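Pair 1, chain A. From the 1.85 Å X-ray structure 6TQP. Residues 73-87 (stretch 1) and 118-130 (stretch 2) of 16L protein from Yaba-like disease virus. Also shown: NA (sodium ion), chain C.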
# COMPACT_ATOMS: atom_id res chain seq x y z
N ASP A 73 -2.52 -9.55 16.04
CA ASP A 73 -3.26 -8.83 17.07
C ASP A 73 -4.14 -7.79 16.38
O ASP A 73 -3.64 -6.77 15.90
CB ASP A 73 -2.29 -8.18 18.05
CG ASP A 73 -2.98 -7.39 19.15
OD1 ASP A 73 -4.20 -7.13 19.04
OD2 ASP A 73 -2.30 -7.01 20.12
N THR A 74 -5.45 -8.05 16.33
CA THR A 74 -6.39 -7.16 15.65
C THR A 74 -7.09 -6.20 16.60
O THR A 74 -8.09 -5.59 16.21
CB THR A 74 -7.43 -7.97 14.87
OG1 THR A 74 -8.11 -8.87 15.75
CG2 THR A 74 -6.78 -8.74 13.74
N SER A 75 -6.61 -6.06 17.83
CA SER A 75 -7.21 -5.12 18.75
C SER A 75 -7.11 -3.70 18.18
O SER A 75 -6.24 -3.39 17.36
CB SER A 75 -6.52 -5.18 20.11
OG SER A 75 -5.18 -4.75 19.99
N GLU A 76 -8.01 -2.83 18.64
CA GLU A 76 -7.97 -1.44 18.20
C GLU A 76 -6.63 -0.79 18.54
O GLU A 76 -6.08 -0.03 17.74
CB GLU A 76 -9.13 -0.65 18.82
CG GLU A 76 -9.21 0.79 18.34
CD GLU A 76 -10.49 1.48 18.76
OE1 GLU A 76 -11.17 0.97 19.68
OE2 GLU A 76 -10.82 2.53 18.16
N GLU A 77 -6.08 -1.12 19.71
CA GLU A 77 -4.82 -0.51 20.14
C GLU A 77 -3.67 -0.92 19.22
O GLU A 77 -2.83 -0.08 18.85
CB GLU A 77 -4.49 -0.91 21.58
CG GLU A 77 -5.60 -0.66 22.60
CD GLU A 77 -6.55 -1.84 22.75
OE1 GLU A 77 -7.36 -2.09 21.83
OE2 GLU A 77 -6.50 -2.51 23.80
N ASN A 78 -3.61 -2.20 18.84
CA ASN A 78 -2.52 -2.63 17.99
C ASN A 78 -2.72 -2.21 16.54
O ASN A 78 -1.74 -1.95 15.84
CB ASN A 78 -2.33 -4.14 18.06
CG ASN A 78 -1.09 -4.59 17.34
OD1 ASN A 78 0.02 -4.19 17.68
ND2 ASN A 78 -1.26 -5.41 16.31
N ILE A 79 -3.97 -2.14 16.07
CA ILE A 79 -4.21 -1.63 14.72
C ILE A 79 -3.77 -0.18 14.61
O ILE A 79 -3.19 0.24 13.60
CB ILE A 79 -5.69 -1.81 14.33
CG1 ILE A 79 -5.97 -3.28 14.01
CG2 ILE A 79 -6.04 -0.92 13.14
CD1 ILE A 79 -7.43 -3.62 13.86
N LYS A 80 -4.05 0.62 15.64
CA LYS A 80 -3.57 2.00 15.66
C LYS A 80 -2.05 2.03 15.61
O LYS A 80 -1.45 2.83 14.89
CB LYS A 80 -4.09 2.71 16.91
CG LYS A 80 -4.22 4.22 16.80
CD LYS A 80 -3.03 4.92 17.41
CE LYS A 80 -3.17 6.42 17.31
NZ LYS A 80 -1.95 7.14 17.79
N HIS A 81 -1.42 1.13 16.36
CA HIS A 81 0.04 1.00 16.36
C HIS A 81 0.57 0.66 14.97
O HIS A 81 1.56 1.24 14.51
CB HIS A 81 0.42 -0.07 17.39
CG HIS A 81 1.87 -0.08 17.76
ND1 HIS A 81 2.64 1.06 17.83
CD2 HIS A 81 2.67 -1.11 18.12
CE1 HIS A 81 3.86 0.73 18.19
NE2 HIS A 81 3.91 -0.58 18.38
N ILE A 82 -0.09 -0.27 14.27
CA ILE A 82 0.33 -0.61 12.91
C ILE A 82 0.22 0.61 12.00
O ILE A 82 1.12 0.91 11.22
CB ILE A 82 -0.50 -1.79 12.37
CG1 ILE A 82 -0.24 -3.04 13.21
CG2 ILE A 82 -0.19 -2.04 10.90
CD1 ILE A 82 -1.18 -4.19 12.92
N LYS A 83 -0.92 1.30 12.07
CA LYS A 83 -1.13 2.46 11.22
C LYS A 83 -0.00 3.47 11.41
O LYS A 83 0.63 3.90 10.45
CB LYS A 83 -2.47 3.12 11.55
CG LYS A 83 -2.80 4.35 10.69
CD LYS A 83 -3.90 5.20 11.31
CE LYS A 83 -3.33 6.31 12.17
NZ LYS A 83 -2.80 7.43 11.35
N ASP A 84 0.26 3.84 12.66
CA ASP A 84 1.26 4.87 12.92
C ASP A 84 2.64 4.43 12.46
O ASP A 84 3.42 5.25 11.95
CB ASP A 84 1.24 5.23 14.40
CG ASP A 84 -0.05 5.94 14.79
OD1 ASP A 84 -0.64 6.61 13.93
OD2 ASP A 84 -0.47 5.82 15.95
N GLN A 85 2.98 3.15 12.62
CA GLN A 85 4.29 2.68 12.17
C GLN A 85 4.40 2.75 10.65
O GLN A 85 5.44 3.15 10.11
CB GLN A 85 4.56 1.26 12.68
CG GLN A 85 4.80 1.19 14.18
CD GLN A 85 5.03 -0.22 14.69
OE1 GLN A 85 6.17 -0.63 14.91
NE2 GLN A 85 3.95 -0.97 14.89
N ILE A 86 3.33 2.39 9.94
CA ILE A 86 3.39 2.44 8.48
C ILE A 86 3.45 3.89 8.01
O ILE A 86 4.26 4.27 7.15
CB ILE A 86 2.20 1.67 7.87
CG1 ILE A 86 2.32 0.18 8.20
CG2 ILE A 86 2.15 1.86 6.37
CD1 ILE A 86 1.09 -0.67 7.79
N ILE A 87 2.60 4.75 8.59
CA ILE A 87 2.65 6.17 8.26
C ILE A 87 4.04 6.73 8.51
O ILE A 87 4.58 7.49 7.69
CB ILE A 87 1.57 6.94 9.06
CG1 ILE A 87 0.18 6.43 8.67
CG2 ILE A 87 1.76 8.45 8.90
CD1 ILE A 87 -0.89 7.50 8.58
N LYS A 118 -15.57 -5.77 8.62
CA LYS A 118 -16.30 -5.48 9.85
C LYS A 118 -15.41 -4.94 10.97
O LYS A 118 -15.94 -4.37 11.93
CB LYS A 118 -17.03 -6.75 10.32
CG LYS A 118 -18.33 -7.03 9.55
CD LYS A 118 -19.25 -8.03 10.27
CE LYS A 118 -19.83 -7.48 11.57
NZ LYS A 118 -20.74 -6.32 11.34
N ASN A 119 -14.10 -5.09 10.87
CA ASN A 119 -13.20 -4.53 11.87
C ASN A 119 -13.03 -3.05 11.56
O ASN A 119 -12.21 -2.68 10.72
CB ASN A 119 -11.86 -5.26 11.86
CG ASN A 119 -10.93 -4.79 12.94
OD1 ASN A 119 -10.72 -3.59 13.11
ND2 ASN A 119 -10.37 -5.73 13.69
N ILE A 120 -13.81 -2.20 12.22
CA ILE A 120 -13.85 -0.79 11.85
C ILE A 120 -12.48 -0.14 12.00
O ILE A 120 -12.05 0.57 11.07
CB ILE A 120 -14.95 -0.07 12.64
CG1 ILE A 120 -16.34 -0.61 12.27
CG2 ILE A 120 -14.88 1.44 12.43
CD1 ILE A 120 -16.64 -0.71 10.77
N PRO A 121 -11.75 -0.31 13.10
CA PRO A 121 -10.38 0.24 13.15
C PRO A 121 -9.53 -0.16 11.96
O PRO A 121 -8.75 0.67 11.47
CB PRO A 121 -9.84 -0.33 14.47
CG PRO A 121 -11.06 -0.49 15.31
CD PRO A 121 -12.16 -0.91 14.38
N MET A 122 -9.65 -1.39 11.48
CA MET A 122 -8.88 -1.81 10.31
C MET A 122 -9.34 -1.07 9.06
O MET A 122 -8.52 -0.65 8.24
CB MET A 122 -8.98 -3.32 10.13
CG MET A 122 -8.07 -3.89 9.05
SD MET A 122 -6.32 -3.51 9.34
CE MET A 122 -5.60 -4.13 7.82
N SER A 123 -10.65 -0.89 8.89
CA SER A 123 -11.13 -0.11 7.76
C SER A 123 -10.53 1.29 7.76
O SER A 123 -10.18 1.83 6.70
CB SER A 123 -12.66 -0.02 7.77
OG SER A 123 -13.10 0.87 8.79
N PHE A 124 -10.41 1.91 8.94
CA PHE A 124 -9.85 3.25 9.00
C PHE A 124 -8.35 3.24 8.78
O PHE A 124 -7.79 4.20 8.23
CB PHE A 124 -10.17 3.91 10.35
CG PHE A 124 -11.62 4.29 10.52
CD1 PHE A 124 -12.41 4.64 9.43
CD2 PHE A 124 -12.19 4.32 11.79
CE1 PHE A 124 -13.74 4.99 9.61
CE2 PHE A 124 -13.52 4.67 11.96
CZ PHE A 124 -14.29 5.00 10.87
N LEU A 125 -7.67 2.17 9.20
CA LEU A 125 -6.27 2.00 8.84
C LEU A 125 -6.11 2.02 7.33
O LEU A 125 -5.19 2.65 6.79
CB LEU A 125 -5.74 0.68 9.40
CG LEU A 125 -4.25 0.42 9.14
CD1 LEU A 125 -3.66 -0.41 10.29
CD2 LEU A 125 -4.04 -0.28 7.83
N ILE A 126 -6.99 1.31 6.62
CA ILE A 126 -6.88 1.28 5.17
C ILE A 126 -7.13 2.67 4.61
O ILE A 126 -6.39 3.16 3.76
CB ILE A 126 -7.85 0.24 4.59
CG1 ILE A 126 -7.47 -1.16 5.07
CG2 ILE A 126 -7.83 0.32 3.06
CD1 ILE A 126 -8.58 -2.21 4.85
N GLU A 127 -8.20 3.32 5.09
CA GLU A 127 -8.50 4.68 4.66
C GLU A 127 -7.34 5.62 4.94
O GLU A 127 -6.90 6.37 4.06
CB GLU A 127 -9.76 5.18 5.39
CG GLU A 127 -11.06 4.65 4.82
CD GLU A 127 -11.47 5.38 3.57
OE1 GLU A 127 -10.93 6.49 3.32
OE2 GLU A 127 -12.33 4.85 2.83
N ASP A 128 -6.84 5.61 6.17
CA ASP A 128 -5.80 6.56 6.57
C ASP A 128 -4.53 6.38 5.74
O ASP A 128 -3.95 7.37 5.27
CB ASP A 128 -5.48 6.38 8.05
CG ASP A 128 -6.60 6.85 8.95
OD1 ASP A 128 -7.41 7.70 8.51
OD2 ASP A 128 -6.68 6.37 10.11
N ILE A 129 -4.08 5.14 5.55
CA ILE A 129 -2.86 4.92 4.77
C ILE A 129 -3.10 5.22 3.29
O ILE A 129 -2.21 5.73 2.60
CB ILE A 129 -2.34 3.49 4.99
CG1 ILE A 129 -1.97 3.29 6.46
CG2 ILE A 129 -1.12 3.24 4.10
CD1 ILE A 129 -1.54 1.89 6.79
N ALA A 130 -4.30 4.93 2.78
CA ALA A 130 -4.63 5.34 1.42
C ALA A 130 -4.54 6.85 1.27
O ALA A 130 -4.05 7.36 0.26
CB ALA A 130 -6.03 4.84 1.03
NA NA C . -11.51 -0.60 21.47
O HOH W 1 -9.86 -3.28 16.13

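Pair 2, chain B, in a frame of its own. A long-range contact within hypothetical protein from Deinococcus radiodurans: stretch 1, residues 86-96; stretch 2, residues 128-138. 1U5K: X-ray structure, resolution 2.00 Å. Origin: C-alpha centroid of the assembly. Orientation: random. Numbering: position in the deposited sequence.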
# COMPACT_ATOMS: atom_id res chain seq x y z
N PRO B 86 -20.43 3.59 -1.05
CA PRO B 86 -19.09 3.51 -0.45
C PRO B 86 -18.69 2.18 0.21
O PRO B 86 -17.54 1.76 0.07
CB PRO B 86 -19.08 4.65 0.58
CG PRO B 86 -20.14 5.60 0.11
CD PRO B 86 -21.17 4.78 -0.62
N GLU B 87 -19.60 1.53 0.92
CA GLU B 87 -19.28 0.25 1.55
C GLU B 87 -19.05 -0.87 0.53
O GLU B 87 -18.15 -1.69 0.67
CB GLU B 87 -20.35 -0.16 2.56
CG GLU B 87 -20.10 -1.56 3.10
CD GLU B 87 -21.02 -1.99 4.22
OE1 GLU B 87 -22.23 -2.08 3.96
OE2 GLU B 87 -20.52 -2.26 5.33
N ARG B 88 -19.88 -0.89 -0.50
CA ARG B 88 -19.76 -1.84 -1.59
C ARG B 88 -18.50 -1.57 -2.41
O ARG B 88 -17.79 -2.49 -2.78
CB ARG B 88 -21.02 -1.82 -2.46
CG ARG B 88 -22.30 -2.15 -1.69
CD ARG B 88 -23.51 -2.32 -2.56
NE ARG B 88 -24.70 -2.53 -1.74
CZ ARG B 88 -25.13 -3.69 -1.28
NH1 ARG B 88 -24.51 -4.82 -1.58
NH2 ARG B 88 -26.20 -3.70 -0.49
N TYR B 89 -18.24 -0.31 -2.74
CA TYR B 89 -17.02 0.05 -3.42
C TYR B 89 -15.80 -0.50 -2.69
O TYR B 89 -14.92 -1.08 -3.32
CB TYR B 89 -16.91 1.57 -3.59
CG TYR B 89 -15.78 2.01 -4.48
CD1 TYR B 89 -16.02 2.39 -5.79
CD2 TYR B 89 -14.47 2.11 -3.99
CE1 TYR B 89 -14.99 2.82 -6.61
CE2 TYR B 89 -13.44 2.56 -4.79
CZ TYR B 89 -13.72 2.92 -6.10
OH TYR B 89 -12.72 3.36 -6.95
N ALA B 90 -15.77 -0.34 -1.37
CA ALA B 90 -14.65 -0.73 -0.53
C ALA B 90 -14.37 -2.23 -0.64
O ALA B 90 -13.21 -2.61 -0.72
CB ALA B 90 -14.87 -0.31 0.92
N PHE B 91 -15.41 -3.05 -0.66
CA PHE B 91 -15.26 -4.49 -0.78
C PHE B 91 -14.93 -4.94 -2.20
O PHE B 91 -14.12 -5.85 -2.35
CB PHE B 91 -16.45 -5.24 -0.14
CG PHE B 91 -16.41 -5.22 1.37
CD1 PHE B 91 -17.37 -4.52 2.10
CD2 PHE B 91 -15.39 -5.85 2.06
CE1 PHE B 91 -17.28 -4.44 3.49
CE2 PHE B 91 -15.33 -5.81 3.45
CZ PHE B 91 -16.27 -5.08 4.18
N ALA B 92 -15.49 -4.30 -3.23
CA ALA B 92 -15.10 -4.53 -4.62
C ALA B 92 -13.60 -4.26 -4.77
O ALA B 92 -12.88 -5.02 -5.40
CB ALA B 92 -15.90 -3.65 -5.61
N HIS B 93 -13.15 -3.16 -4.18
CA HIS B 93 -11.76 -2.73 -4.26
C HIS B 93 -10.81 -3.72 -3.57
O HIS B 93 -9.77 -4.05 -4.11
CB HIS B 93 -11.70 -1.35 -3.64
CG HIS B 93 -10.45 -0.57 -3.89
ND1 HIS B 93 -9.66 -0.74 -5.00
CD2 HIS B 93 -9.91 0.45 -3.18
CE1 HIS B 93 -8.67 0.13 -4.96
NE2 HIS B 93 -8.78 0.84 -3.86
N LEU B 94 -11.21 -4.21 -2.40
CA LEU B 94 -10.50 -5.29 -1.74
C LEU B 94 -10.38 -6.53 -2.63
O LEU B 94 -9.29 -7.07 -2.77
CB LEU B 94 -11.12 -5.60 -0.39
CG LEU B 94 -10.63 -6.81 0.40
CD1 LEU B 94 -9.14 -6.73 0.64
CD2 LEU B 94 -11.38 -6.86 1.71
N MET B 95 -11.48 -7.00 -3.22
CA MET B 95 -11.42 -8.21 -4.04
C MET B 95 -10.45 -7.98 -5.19
O MET B 95 -9.69 -8.89 -5.52
CB MET B 95 -12.78 -8.59 -4.62
CG MET B 95 -13.75 -8.96 -3.51
SD MET B 95 -13.29 -10.39 -2.54
CE MET B 95 -12.29 -9.71 -1.31
N ALA B 96 -10.49 -6.79 -5.79
CA ALA B 96 -9.65 -6.48 -6.94
C ALA B 96 -8.15 -6.58 -6.60
O ALA B 96 -7.41 -7.28 -7.29
CB ALA B 96 -10.00 -5.14 -7.53
N ASP B 128 -24.81 -8.37 2.89
CA ASP B 128 -23.63 -8.41 3.75
C ASP B 128 -22.38 -8.55 2.85
O ASP B 128 -21.86 -9.65 2.65
CB ASP B 128 -23.80 -9.59 4.70
CG ASP B 128 -22.78 -9.62 5.80
OD1 ASP B 128 -21.76 -8.89 5.76
OD2 ASP B 128 -22.94 -10.40 6.76
N PRO B 129 -21.95 -7.45 2.25
CA PRO B 129 -20.81 -7.51 1.34
C PRO B 129 -19.51 -7.92 2.03
O PRO B 129 -18.74 -8.59 1.35
CB PRO B 129 -20.77 -6.14 0.68
CG PRO B 129 -21.45 -5.28 1.62
CD PRO B 129 -22.55 -6.10 2.27
N GLU B 130 -19.30 -7.62 3.31
CA GLU B 130 -18.12 -8.11 4.01
C GLU B 130 -18.08 -9.63 3.93
O GLU B 130 -17.02 -10.22 3.68
CB GLU B 130 -18.03 -7.66 5.47
CG GLU B 130 -16.73 -8.15 6.10
CD GLU B 130 -16.63 -7.96 7.60
OE1 GLU B 130 -17.70 -7.77 8.19
OE2 GLU B 130 -15.52 -7.96 8.18
N TRP B 131 -19.24 -10.26 4.14
CA TRP B 131 -19.31 -11.72 4.17
C TRP B 131 -19.05 -12.29 2.78
O TRP B 131 -18.40 -13.33 2.63
CB TRP B 131 -20.62 -12.25 4.76
CG TRP B 131 -20.59 -13.74 4.92
CD1 TRP B 131 -21.39 -14.64 4.31
CD2 TRP B 131 -19.68 -14.50 5.73
NE1 TRP B 131 -21.03 -15.91 4.67
CE2 TRP B 131 -19.99 -15.86 5.55
CE3 TRP B 131 -18.63 -14.16 6.59
CZ2 TRP B 131 -19.29 -16.88 6.19
CZ3 TRP B 131 -17.92 -15.17 7.18
CH2 TRP B 131 -18.27 -16.52 7.01
N VAL B 132 -19.57 -11.63 1.75
CA VAL B 132 -19.26 -12.05 0.38
C VAL B 132 -17.74 -12.05 0.20
O VAL B 132 -17.16 -13.01 -0.32
CB VAL B 132 -19.95 -11.16 -0.66
CG1 VAL B 132 -19.62 -11.56 -2.08
CG2 VAL B 132 -21.48 -11.21 -0.51
N ALA B 133 -17.08 -10.98 0.62
CA ALA B 133 -15.65 -10.85 0.40
C ALA B 133 -14.84 -11.88 1.19
O ALA B 133 -13.90 -12.44 0.63
CB ALA B 133 -15.17 -9.43 0.71
N LEU B 134 -15.21 -12.15 2.44
CA LEU B 134 -14.59 -13.22 3.21
C LEU B 134 -14.69 -14.55 2.49
O LEU B 134 -13.69 -15.25 2.28
CB LEU B 134 -15.14 -13.35 4.64
CG LEU B 134 -14.40 -12.51 5.65
CD1 LEU B 134 -15.17 -12.51 6.95
CD2 LEU B 134 -12.92 -12.89 5.85
N VAL B 135 -15.90 -14.88 2.07
CA VAL B 135 -16.17 -16.17 1.44
C VAL B 135 -15.41 -16.33 0.14
O VAL B 135 -14.79 -17.36 -0.09
CB VAL B 135 -17.68 -16.37 1.24
CG1 VAL B 135 -17.94 -17.55 0.34
CG2 VAL B 135 -18.32 -16.56 2.59
N MET B 136 -15.42 -15.28 -0.68
CA MET B 136 -14.86 -15.31 -2.02
C MET B 136 -13.34 -15.28 -1.96
O MET B 136 -12.67 -15.99 -2.69
CB MET B 136 -15.41 -14.12 -2.82
CG MET B 136 -16.92 -14.23 -3.05
SD MET B 136 -17.37 -15.68 -3.99
CE MET B 136 -17.06 -15.15 -5.52
N SER B 137 -12.80 -14.49 -1.04
CA SER B 137 -11.35 -14.46 -0.88
C SER B 137 -10.79 -15.83 -0.44
O SER B 137 -9.82 -16.33 -1.04
CB SER B 137 -10.98 -13.19 -0.09
OG SER B 137 -11.18 -13.45 1.29
N TYR B 138 -11.44 -16.52 0.49
CA TYR B 138 -11.02 -17.86 0.88
C TYR B 138 -11.21 -18.88 -0.24
O TYR B 138 -10.33 -19.71 -0.51
CB TYR B 138 -11.72 -18.32 2.17
CG TYR B 138 -11.05 -17.92 3.46
CD1 TYR B 138 -11.23 -16.65 3.98
CD2 TYR B 138 -10.22 -18.81 4.15
CE1 TYR B 138 -10.60 -16.29 5.15
CE2 TYR B 138 -9.62 -18.46 5.35
CZ TYR B 138 -9.81 -17.19 5.85
OH TYR B 138 -9.25 -16.77 7.03

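Pairs 1 and 2 each bring together two helices that run side by side in the same direction. The helix axes diverge by only 8° in both, with closest approaches of 9.4 Å in pair 1 and 9.6 Å in pair 2, and 14 central residues superpose with an RMSD of 0.5 Å. The surface buried between the stretches is 554 Å² in pair 1 and 397 Å² in pair 2.

Proline is the one residue kept at a matched inward-facing position, in the first turn of the second helix. Pro A121 and Pro B129 coincide closely, and both point toward the partner helix. Pro A121 CG lies 3.8 Å from Glu A76 CG. At the position of Glu A76, pair 2 has Arg B88, whose NH1 comes within 4.5 Å of Pro B129 CG. In each case a long polar side chain comes up to the proline CG, more loosely in pair 2; Glu A76 OE1 also binds the sodium ion at 2.4 Å.

Ile A79 matches Phe B91, and each points toward the opposing helix. Ile A79 packs both CG2 and CD1 at 4.1 Å from Pro A121 CB; its CG2 is also 3.7 Å from Leu A125 CD1, and its CD1 4.1 Å from Met A122 CB. Phe B91 reaches the equivalent three positions with one ring. Its CD1 lies 4.0 Å from Pro B129 CB and its CD2 3.8 Å from Ala B133 CB, while Glu B130 CA sits over one face, 3.7 Å from the ring centroid, in a CH-pi contact.

The match of Leu A125 with Ala B133 shows the compensation most clearly. The leucine extends to the first helix itself, with CD1 3.9 Å from Ile A82 CG2 and 3.9 Å from Lys A83 CB. The alanine is short, and the larger side chains come to it: besides Phe B91, Met B95 brings its CE within 3.5 Å of Ala B133 CB. Leu B94, the counterpart of Ile A82, also points toward the second helix but its side chain approaches no closer than 4.7 Å.

Lys A83 and Met B95 occupy matching sideways positions with different chemistry. Lys A83 lays its chain along Asp A128, with CD 3.2 Å from OD2; its NZ remains 4.2 Å from Asp A128 OD2, beyond a salt bridge. Met B95 makes an apolar contact with the matching residue, its SD 4.3 Å from Met B136 CB. At the last matched inward position, Ile A129 CG1 is 4.4 Å from Lys A83 CG, whereas the smaller Ser B137 presents CB to Met B95 CE at 3.9 Å.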